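Local coordinates for phenazine biosynthesis protein, PhzF family (PDB 3EDN) that is of unproven activity but, as a PhzF-family protein with a diaminopimelate epimerase-like fold, probably acts as an isomerase-like enzyme on a small metabolite, at residues A[58-63]-A[97-102]; A[7-12]-A[22-27]; A[147-152]-A[165-170]. All coordinates share one frame; numbering follows the deposited sequence. Where two conformers were deposited one is given.

Contact 1: residues A[58-63]-A[97-102]; sequences DIRMRY and TIETKA. With SO4 (sulfate ion), chain O.
Thr97 holds OG1 in the crowded position between its backbone N and carbonyl carbon (chi1 54°), while Asp58 swings CG beside its own N, and the two crossing side chains each reach the other's backbone. Asp58 N donates to Thr97 OG1 at 3.0 Å, and Thr97 N returns a bond of 2.9 Å to Asp58 OD2 from above the carboxylate plane. From this paired start the strands run parallel: Ile59 N meets Thr97 O nearly along the C=O axis, Glu99 N reaches Ile59 O at 2.8 Å, and Met61 N closes on Glu99 O.

On one face Ile59 and Ile98 lie side by side, and Ile98 CG2 comes within 3.8 Å of selenomethionine Met61 CG; Ile81 of helix 74-86 packs over both isoleucines. Arg60 and Glu99 share the other face, both with CG anti to the backbone N. Their charges stay 4.3 Å apart, Arg60 NE to Glu99 OE1, with no salt bridge: Arg60 NE bonds to Ser53 O, Glu99 OE1 to Ser54, and Glu99 OE2 to Lys2 of the second subunit.

At the far end the extended Lys101 brings NZ 3.4 Å from Arg62 NH2. A sulfate, probably from the crystallisation liquor, accepts from both, its O2 in plane at the Arg62 guanidinium edge; Glu69 bridges to both cations, which should offset their repulsion. This is a parallel strand pairing within the diaminopimelate epimerase-like fold, helix-packed on the isoleucine face and here meeting the second subunit on the Arg60 face.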
loop_
_atom_site.group_PDB
_atom_site.type_symbol
_atom_site.label_atom_id
_atom_site.label_comp_id
_atom_site.label_asym_id
_atom_site.label_seq_id
_atom_site.Cartn_x
_atom_site.Cartn_y
_atom_site.Cartn_z
ATOM N N ASP A 58 -6.644 -8.157 15.442
ATOM C CA ASP A 58 -5.882 -9.389 15.280
ATOM C C ASP A 58 -5.171 -9.407 13.924
ATOM O O ASP A 58 -3.987 -9.745 13.822
ATOM C CB ASP A 58 -6.778 -10.617 15.435
ATOM C CG ASP A 58 -7.318 -10.767 16.848
ATOM O OD1 ASP A 58 -6.521 -10.638 17.816
ATOM O OD2 ASP A 58 -8.536 -11.007 17.014
ATOM N N ILE A 59 -5.913 -9.044 12.885
ATOM C CA ILE A 59 -5.375 -8.936 11.536
ATOM C C ILE A 59 -5.991 -7.747 10.835
ATOM O O ILE A 59 -6.949 -7.159 11.331
ATOM C CB ILE A 59 -5.624 -10.209 10.681
ATOM C CG1 ILE A 59 -7.116 -10.380 10.377
ATOM C CG2 ILE A 59 -5.091 -11.449 11.374
ATOM C CD1 ILE A 59 -7.383 -11.430 9.278
ATOM N N ARG A 60 -5.412 -7.387 9.692
ATOM C CA ARG A 60 -5.972 -6.388 8.801
ATOM C C ARG A 60 -6.236 -7.083 7.467
ATOM O O ARG A 60 -5.552 -8.046 7.105
ATOM C CB ARG A 60 -4.992 -5.221 8.638
ATOM C CG ARG A 60 -5.390 -4.130 7.664
ATOM C CD ARG A 60 -4.511 -2.879 7.911
ATOM N NE ARG A 60 -3.077 -3.166 7.764
ATOM C CZ ARG A 60 -2.363 -2.871 6.677
ATOM N NH1 ARG A 60 -2.928 -2.266 5.643
ATOM N NH2 ARG A 60 -1.068 -3.179 6.627
HETATM N N MSE A 61 -7.242 -6.618 6.739
HETATM C CA MSE A 61 -7.520 -7.181 5.421
HETATM C C MSE A 61 -7.766 -6.062 4.443
HETATM O O MSE A 61 -8.444 -5.097 4.771
HETATM C CB MSE A 61 -8.779 -8.045 5.456
HETATM C CG MSE A 61 -8.571 -9.447 5.943
HETATM SE SE MSE A 61 -10.140 -10.547 5.537
HETATM C CE MSE A 61 -9.966 -10.662 3.719
ATOM N N ARG A 62 -7.240 -6.195 3.231
ATOM C CA ARG A 62 -7.635 -5.308 2.142
ATOM C C ARG A 62 -8.285 -6.153 1.055
ATOM O O ARG A 62 -7.916 -7.326 0.859
ATOM C CB ARG A 62 -6.443 -4.497 1.621
ATOM C CG ARG A 62 -5.945 -3.470 2.646
ATOM C CD ARG A 62 -4.697 -2.723 2.172
ATOM N NE ARG A 62 -5.005 -1.673 1.221
ATOM C CZ ARG A 62 -4.165 -0.708 0.860
ATOM N NH1 ARG A 62 -2.929 -0.645 1.381
ATOM N NH2 ARG A 62 -4.573 0.212 -0.007
ATOM N N TYR A 63 -9.239 -5.549 0.350
ATOM C CA TYR A 63 -10.092 -6.258 -0.612
ATOM C C TYR A 63 -9.999 -5.559 -1.966
ATOM O O TYR A 63 -10.195 -4.346 -2.028
ATOM C CB TYR A 63 -11.540 -6.181 -0.148
ATOM C CG TYR A 63 -11.803 -6.599 1.296
ATOM C CD1 TYR A 63 -11.999 -7.948 1.643
ATOM C CD2 TYR A 63 -11.937 -5.642 2.305
ATOM C CE1 TYR A 63 -12.280 -8.310 2.944
ATOM C CE2 TYR A 63 -12.207 -6.011 3.623
ATOM C CZ TYR A 63 -12.395 -7.337 3.935
ATOM O OH TYR A 63 -12.680 -7.716 5.234
ATOM N N THR A 97 -10.791 -10.126 15.468
ATOM C CA THR A 97 -11.071 -8.793 14.939
ATOM C C THR A 97 -10.249 -8.524 13.684
ATOM O O THR A 97 -9.082 -8.931 13.589
ATOM C CB THR A 97 -10.805 -7.677 15.969
ATOM O OG1 THR A 97 -9.470 -7.814 16.456
ATOM C CG2 THR A 97 -11.796 -7.773 17.157
ATOM N N ILE A 98 -10.875 -7.854 12.720
ATOM C CA ILE A 98 -10.271 -7.556 11.431
ATOM C C ILE A 98 -10.316 -6.054 11.198
ATOM O O ILE A 98 -11.388 -5.448 11.135
ATOM C CB ILE A 98 -11.018 -8.243 10.256
ATOM C CG1 ILE A 98 -11.117 -9.761 10.457
ATOM C CG2 ILE A 98 -10.331 -7.907 8.937
ATOM C CD1 ILE A 98 -12.030 -10.447 9.445
ATOM N N GLU A 99 -9.147 -5.439 11.084
ATOM C CA GLU A 99 -9.095 -4.041 10.708
ATOM C C GLU A 99 -9.400 -3.868 9.224
ATOM O O GLU A 99 -8.752 -4.488 8.379
ATOM C CB GLU A 99 -7.732 -3.438 11.027
ATOM C CG GLU A 99 -7.733 -1.945 10.745
ATOM C CD GLU A 99 -6.403 -1.270 10.944
ATOM O OE1 GLU A 99 -5.393 -1.973 11.198
ATOM O OE2 GLU A 99 -6.397 -0.015 10.836
ATOM N N THR A 100 -10.395 -3.045 8.908
ATOM C CA THR A 100 -10.681 -2.707 7.513
ATOM C C THR A 100 -10.870 -1.203 7.375
ATOM O O THR A 100 -10.961 -0.473 8.369
ATOM C CB THR A 100 -11.961 -3.393 6.959
ATOM O OG1 THR A 100 -13.121 -2.679 7.406
ATOM C CG2 THR A 100 -12.036 -4.868 7.363
ATOM N N LYS A 101 -10.942 -0.743 6.131
ATOM C CA LYS A 101 -11.128 0.672 5.875
ATOM C C LYS A 101 -12.518 1.140 6.311
ATOM O O LYS A 101 -12.734 2.337 6.518
ATOM C CB LYS A 101 -10.839 0.998 4.404
ATOM C CG LYS A 101 -9.348 0.911 4.072
ATOM C CD LYS A 101 -9.022 1.420 2.678
ATOM C CE LYS A 101 -7.521 1.456 2.461
ATOM N NZ LYS A 101 -7.224 2.001 1.112
ATOM N N ALA A 102 -13.453 0.207 6.484
ATOM C CA ALA A 102 -14.786 0.557 6.988
ATOM C C ALA A 102 -14.918 0.365 8.506
ATOM O O ALA A 102 -16.023 0.464 9.053
ATOM C CB ALA A 102 -15.864 -0.219 6.249
HETATM S S SO4 O . -3.768 3.749 0.379
HETATM O O1 SO4 O . -2.521 4.134 1.029
HETATM O O2 SO4 O . -3.530 2.697 -0.600
HETATM O O3 SO4 O . -4.722 3.303 1.388
HETATM O O4 SO4 O . -4.282 4.938 -0.304
#

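Contact 2: residues A[7-12]-A[22-27]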
loop_
_atom_site.group_PDB
_atom_site.type_symbol
_atom_site.label_atom_id
_atom_site.label_comp_id
_atom_site.label_asym_id
_atom_site.label_seq_id
_atom_site.Cartn_x
_atom_site.Cartn_y
_atom_site.Cartn_z
ATOM N N PHE A 7 -4.439 -18.253 -3.486
ATOM C CA PHE A 7 -5.411 -19.319 -3.300
ATOM C C PHE A 7 -6.774 -18.901 -3.820
ATOM O O PHE A 7 -7.138 -17.718 -3.816
ATOM C CB PHE A 7 -5.492 -19.719 -1.824
ATOM C CG PHE A 7 -4.279 -20.451 -1.345
ATOM C CD1 PHE A 7 -4.263 -21.831 -1.303
ATOM C CD2 PHE A 7 -3.147 -19.750 -0.954
ATOM C CE1 PHE A 7 -3.139 -22.508 -0.877
ATOM C CE2 PHE A 7 -2.023 -20.421 -0.541
ATOM C CZ PHE A 7 -2.028 -21.801 -0.493
ATOM N N HIS A 8 -7.494 -19.887 -4.321
ATOM C CA HIS A 8 -8.887 -19.736 -4.695
ATOM C C HIS A 8 -9.692 -20.592 -3.719
ATOM O O HIS A 8 -9.505 -21.814 -3.679
ATOM C CB HIS A 8 -9.048 -20.248 -6.122
ATOM C CG HIS A 8 -10.461 -20.359 -6.596
ATOM N ND1 HIS A 8 -10.767 -20.857 -7.844
ATOM C CD2 HIS A 8 -11.642 -20.042 -6.012
ATOM C CE1 HIS A 8 -12.079 -20.856 -8.006
ATOM N NE2 HIS A 8 -12.633 -20.366 -6.912
ATOM N N TYR A 9 -10.519 -19.940 -2.888
ATOM C CA TYR A 9 -11.519 -20.629 -2.060
ATOM C C TYR A 9 -12.866 -20.177 -2.562
ATOM O O TYR A 9 -13.007 -19.026 -2.988
ATOM C CB TYR A 9 -11.382 -20.241 -0.570
ATOM C CG TYR A 9 -10.366 -21.078 0.159
ATOM C CD1 TYR A 9 -9.016 -20.999 -0.170
ATOM C CD2 TYR A 9 -10.748 -21.966 1.165
ATOM C CE1 TYR A 9 -8.077 -21.778 0.478
ATOM C CE2 TYR A 9 -9.816 -22.751 1.827
ATOM C CZ TYR A 9 -8.471 -22.640 1.478
ATOM O OH TYR A 9 -7.533 -23.424 2.112
ATOM N N ASP A 10 -13.849 -21.075 -2.533
ATOM C CA ASP A 10 -15.227 -20.669 -2.848
ATOM C C ASP A 10 -15.958 -20.432 -1.543
ATOM O O ASP A 10 -15.964 -21.303 -0.675
ATOM C CB ASP A 10 -15.969 -21.733 -3.660
ATOM C CG ASP A 10 -15.808 -21.548 -5.162
ATOM O OD1 ASP A 10 -15.117 -20.605 -5.602
ATOM O OD2 ASP A 10 -16.408 -22.372 -5.882
ATOM N N ALA A 11 -16.530 -19.239 -1.391
ATOM C CA ALA A 11 -17.308 -18.899 -0.190
ATOM C C ALA A 11 -18.762 -19.368 -0.293
ATOM O O ALA A 11 -19.333 -19.455 -1.399
ATOM C CB ALA A 11 -17.275 -17.403 0.051
ATOM N N PHE A 12 -19.361 -19.638 0.870
ATOM C CA PHE A 12 -20.779 -20.025 0.999
ATOM C C PHE A 12 -21.101 -21.357 0.324
ATOM O O PHE A 12 -22.198 -21.559 -0.222
ATOM C CB PHE A 12 -21.715 -18.926 0.477
ATOM C CG PHE A 12 -21.521 -17.585 1.132
ATOM C CD1 PHE A 12 -21.648 -17.444 2.509
ATOM C CD2 PHE A 12 -21.276 -16.450 0.370
ATOM C CE1 PHE A 12 -21.483 -16.191 3.122
ATOM C CE2 PHE A 12 -21.109 -15.223 0.972
ATOM C CZ PHE A 12 -21.231 -15.088 2.337
ATOM N N ALA A 22 -13.259 -16.509 -4.120
ATOM C CA ALA A 22 -12.557 -15.573 -3.281
ATOM C C ALA A 22 -11.066 -15.844 -3.515
ATOM O O ALA A 22 -10.567 -16.904 -3.145
ATOM C CB ALA A 22 -12.937 -15.824 -1.809
ATOM N N GLY A 23 -10.353 -14.888 -4.121
ATOM C CA GLY A 23 -8.893 -14.977 -4.214
ATOM C C GLY A 23 -8.292 -14.575 -2.879
ATOM O O GLY A 23 -8.823 -13.729 -2.183
ATOM N N ILE A 24 -7.180 -15.198 -2.515
ATOM C CA ILE A 24 -6.564 -14.914 -1.225
ATOM C C ILE A 24 -5.047 -14.962 -1.305
ATOM O O ILE A 24 -4.464 -15.917 -1.816
ATOM C CB ILE A 24 -6.995 -15.960 -0.156
ATOM C CG1 ILE A 24 -8.513 -16.170 -0.121
ATOM C CG2 ILE A 24 -6.477 -15.575 1.228
ATOM C CD1 ILE A 24 -8.902 -17.460 0.582
ATOM N N VAL A 25 -4.429 -13.904 -0.819
ATOM C CA VAL A 25 -3.000 -13.923 -0.489
ATOM C C VAL A 25 -2.927 -13.972 1.043
ATOM O O VAL A 25 -3.294 -13.024 1.731
ATOM C CB VAL A 25 -2.281 -12.699 -1.060
ATOM C CG1 VAL A 25 -0.807 -12.623 -0.570
ATOM C CG2 VAL A 25 -2.364 -12.732 -2.584
ATOM N N LEU A 26 -2.458 -15.107 1.557
ATOM C CA LEU A 26 -2.518 -15.409 2.988
ATOM C C LEU A 26 -1.577 -14.574 3.855
ATOM O O LEU A 26 -1.836 -14.424 5.041
ATOM C CB LEU A 26 -2.220 -16.893 3.224
ATOM C CG LEU A 26 -3.228 -17.913 2.664
ATOM C CD1 LEU A 26 -2.625 -19.313 2.730
ATOM C CD2 LEU A 26 -4.511 -17.842 3.452
ATOM N N ASP A 27 -0.472 -14.088 3.285
ATOM C CA ASP A 27 0.384 -13.127 3.995
ATOM C C ASP A 27 0.879 -12.102 2.987
ATOM O O ASP A 27 1.761 -12.377 2.177
ATOM C CB ASP A 27 1.542 -13.813 4.727
ATOM C CG ASP A 27 2.476 -12.820 5.417
ATOM O OD1 ASP A 27 2.322 -11.596 5.240
ATOM O OD2 ASP A 27 3.364 -13.280 6.177
#
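The Phe7 ring has the carbonyl O of Ile24 at its edge, near its plane, while Leu26 CD1 approaches obliquely and meets CE2 at 3.5 Å. Leu26 crosses Phe7 at about a right angle, so a single methyl branch does the touching along the CD2-CE2 side of the ring. The Tyr9 ring is met obliquely too, by Ile24 CD1, which sits 3.6 Å from CD1 of the tyrosine and also brushes its CB. In Phe7 and Tyr9 alike, CG stands anti to the carbonyl carbon, and both side chains rise from the same face of the sheet as Ala22 and Ile24. Helix 74-86 packs over this face, its Tyr82 and Ala83 on Tyr9 and its Thr80 on Ile24.

Beneath the side chains the backbones pair antiparallel. Phe7 with Ile24 is a hydrogen-bonded pair: Phe7 N points almost straight at Ile24 O (175° at the hydrogen), whereas Ile24 N comes back to Phe7 O at 2.8 Å along a bent path of 138°. Tyr9 with Ala22 repeats the pattern, with Tyr9 N reaching Ala22 O at 3.0 Å. Between them His8 faces Gly23 as a non-hydrogen-bonded pair, and Gly23 CA packs 3.3 Å from Phe7 O.

On the other face, His8 holds CG anti to its backbone N (chi1 171°), and NE2 gives a bond of 2.8 Å to Asp10 OD1, in the ring plane but above the carboxylate plane. His8 ND1 bonds to Lys293, and Asp10 OD2 accepts from Gly19 N. The hairpin thus separates two chemistries, apolar packing toward the helix and, behind it, a buried His-carboxylate pair in which Asp10 would favour a proton on NE2 and the lysine would disfavour a doubly protonated imidazole.

Contact 3: residues A[147-152]-A[165-170]; sequences NDLDVS and VIVPVK
Lys170 NZ sits beside the 147-150 backbone and bonds to Asn147 O and Leu149 O, each at 2.8 Å, approaching both carbonyls from above their planes; a water accepts a third bond from it. The bend at chi4 (56°) drops the amine there after an otherwise extended chain. Between these two carbonyls in sequence, Asp148 O takes the backbone N of Lys170 in its own plane. Asp150 N then gives Pro168 O a straight bond of 2.9 Å, so Leu149 and Val169 form a lone bridge. Beside it Leu149 CD2 presses on Val167 CG1 at 3.6 Å.

One layer out, two waters fasten Asp150: one donates to OD2 and to Val169 O, the other to Asp150 O and Pro168 O. Asp150 OD1 accepts from Ser152 N in an Asx turn and also from Ser152 OG. Asp148 OD2 is held by Glu145 N and by a salt bridge to Arg177, while Val169 packs on helix 172-177. The loop between helix 135-141 and strand 156-159 is thereby tied to the end of strand 163-168.

The lysine charge is met by carbonyl dipoles and water; with Lys170 NZ 6.1 Å from Asp150 OD1, nearby carboxylates probably stabilise the ammonium only at longer range.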
loop_
_atom_site.group_PDB
_atom_site.type_symbol
_atom_site.label_atom_id
_atom_site.label_comp_id
_atom_site.label_asym_id
_atom_site.label_seq_id
_atom_site.Cartn_x
_atom_site.Cartn_y
_atom_site.Cartn_z
ATOM N N ASN A 147 -47.868 -12.481 -14.219
ATOM C CA ASN A 147 -48.457 -13.547 -13.414
ATOM C C ASN A 147 -47.440 -14.585 -12.954
ATOM O O ASN A 147 -47.803 -15.584 -12.348
ATOM C CB ASN A 147 -49.622 -14.235 -14.141
ATOM C CG ASN A 147 -49.186 -14.970 -15.393
ATOM O OD1 ASN A 147 -48.082 -14.750 -15.916
ATOM N ND2 ASN A 147 -50.064 -15.843 -15.903
ATOM N N ASP A 148 -46.158 -14.325 -13.214
ATOM C CA ASP A 148 -45.085 -15.125 -12.605
ATOM C C ASP A 148 -44.707 -14.609 -11.218
ATOM O O ASP A 148 -44.018 -15.307 -10.457
ATOM C CB ASP A 148 -43.849 -15.119 -13.501
ATOM C CG ASP A 148 -44.079 -15.821 -14.809
ATOM O OD1 ASP A 148 -44.691 -16.908 -14.792
ATOM O OD2 ASP A 148 -43.630 -15.299 -15.845
ATOM N N LEU A 149 -45.122 -13.388 -10.897
ATOM C CA LEU A 149 -44.861 -12.809 -9.577
ATOM C C LEU A 149 -45.771 -13.432 -8.522
ATOM O O LEU A 149 -46.904 -13.839 -8.818
ATOM C CB LEU A 149 -45.057 -11.284 -9.601
ATOM C CG LEU A 149 -44.202 -10.512 -10.613
ATOM C CD1 LEU A 149 -44.608 -9.052 -10.638
ATOM C CD2 LEU A 149 -42.729 -10.618 -10.275
ATOM N N ASP A 150 -45.283 -13.494 -7.293
ATOM C CA ASP A 150 -46.075 -13.961 -6.169
ATOM C C ASP A 150 -46.820 -12.769 -5.584
ATOM O O ASP A 150 -46.211 -11.915 -4.946
ATOM C CB ASP A 150 -45.155 -14.590 -5.126
ATOM C CG ASP A 150 -45.894 -15.076 -3.896
ATOM O OD1 ASP A 150 -47.136 -14.896 -3.792
ATOM O OD2 ASP A 150 -45.229 -15.653 -3.016
ATOM N N VAL A 151 -48.131 -12.722 -5.810
ATOM C CA VAL A 151 -48.938 -11.579 -5.397
ATOM C C VAL A 151 -49.056 -11.456 -3.867
ATOM O O VAL A 151 -49.362 -10.373 -3.334
ATOM C CB VAL A 151 -50.374 -11.620 -6.027
ATOM C CG1 VAL A 151 -50.307 -11.870 -7.528
ATOM C CG2 VAL A 151 -51.228 -12.683 -5.363
ATOM N N SER A 152 -48.780 -12.549 -3.163
ATOM C CA SER A 152 -49.017 -12.604 -1.717
ATOM C C SER A 152 -47.926 -11.942 -0.877
ATOM O O SER A 152 -48.119 -11.698 0.317
ATOM C CB SER A 152 -49.201 -14.047 -1.250
ATOM O OG SER A 152 -47.967 -14.740 -1.262
ATOM N N VAL A 165 -33.483 -5.277 -4.775
ATOM C CA VAL A 165 -34.945 -5.380 -4.818
ATOM C C VAL A 165 -35.331 -6.834 -4.616
ATOM O O VAL A 165 -34.968 -7.704 -5.426
ATOM C CB VAL A 165 -35.549 -4.880 -6.164
ATOM C CG1 VAL A 165 -37.068 -4.820 -6.075
ATOM C CG2 VAL A 165 -35.005 -3.496 -6.526
ATOM N N ILE A 166 -36.050 -7.101 -3.527
ATOM C CA ILE A 166 -36.576 -8.428 -3.281
ATOM C C ILE A 166 -37.876 -8.568 -4.088
ATOM O O ILE A 166 -38.841 -7.844 -3.831
ATOM C CB ILE A 166 -36.873 -8.629 -1.774
ATOM C CG1 ILE A 166 -35.589 -8.495 -0.919
ATOM C CG2 ILE A 166 -37.550 -9.973 -1.537
ATOM C CD1 ILE A 166 -34.485 -9.518 -1.295
ATOM N N VAL A 167 -37.885 -9.483 -5.056
ATOM C CA VAL A 167 -39.015 -9.709 -5.955
ATOM C C VAL A 167 -39.559 -11.140 -5.778
ATOM O O VAL A 167 -39.014 -12.098 -6.351
ATOM C CB VAL A 167 -38.586 -9.526 -7.422
ATOM C CG1 VAL A 167 -39.793 -9.670 -8.354
ATOM C CG2 VAL A 167 -37.936 -8.165 -7.618
ATOM N N PRO A 168 -40.620 -11.297 -4.973
ATOM C CA PRO A 168 -41.191 -12.640 -4.797
ATOM C C PRO A 168 -41.800 -13.189 -6.093
ATOM O O PRO A 168 -42.635 -12.516 -6.729
ATOM C CB PRO A 168 -42.263 -12.431 -3.721
ATOM C CG PRO A 168 -41.814 -11.154 -2.975
ATOM C CD PRO A 168 -41.275 -10.297 -4.100
ATOM N N VAL A 169 -41.364 -14.387 -6.488
ATOM C CA VAL A 169 -41.943 -15.100 -7.635
ATOM C C VAL A 169 -42.589 -16.419 -7.178
ATOM O O VAL A 169 -42.375 -16.875 -6.052
ATOM C CB VAL A 169 -40.913 -15.309 -8.785
ATOM C CG1 VAL A 169 -40.349 -13.967 -9.253
ATOM C CG2 VAL A 169 -39.804 -16.229 -8.330
ATOM N N LYS A 170 -43.407 -17.012 -8.037
ATOM C CA LYS A 170 -44.243 -18.129 -7.614
ATOM C C LYS A 170 -43.467 -19.365 -7.157
ATOM O O LYS A 170 -43.802 -19.954 -6.135
ATOM C CB LYS A 170 -45.245 -18.490 -8.713
ATOM C CG LYS A 170 -46.466 -17.561 -8.751
ATOM C CD LYS A 170 -47.369 -17.904 -9.942
ATOM C CE LYS A 170 -48.736 -17.237 -9.815
ATOM N NZ LYS A 170 -48.682 -15.779 -9.669
HETATM O O HOH W 1 -42.636 -16.081 -3.370
HETATM O O HOH W 2 -44.239 -10.286 -6.067
HETATM O O HOH W 3 -49.207 -15.837 -6.796
#

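From the N terminus, contact 2 comes first, closing the short hairpin between strands 3-11 and 20-25. Contact 1 opens only after that, joining strand 59-64 to strand 95-100 over a connection that includes helix 74-86; this helix packs against side chains of both contacts, whose centres lie 15 Å apart. Contact 3 follows, folding the loop at 147-152 onto the end of strand 163-168 across a connection that holds strand 156-159. The three loops run in series, neither nesting nor crossing. Contact 3 lies on the opposite side of the chain's centre, its own centre about 38 Å from that of contact 1 and 35 Å from that of contact 2.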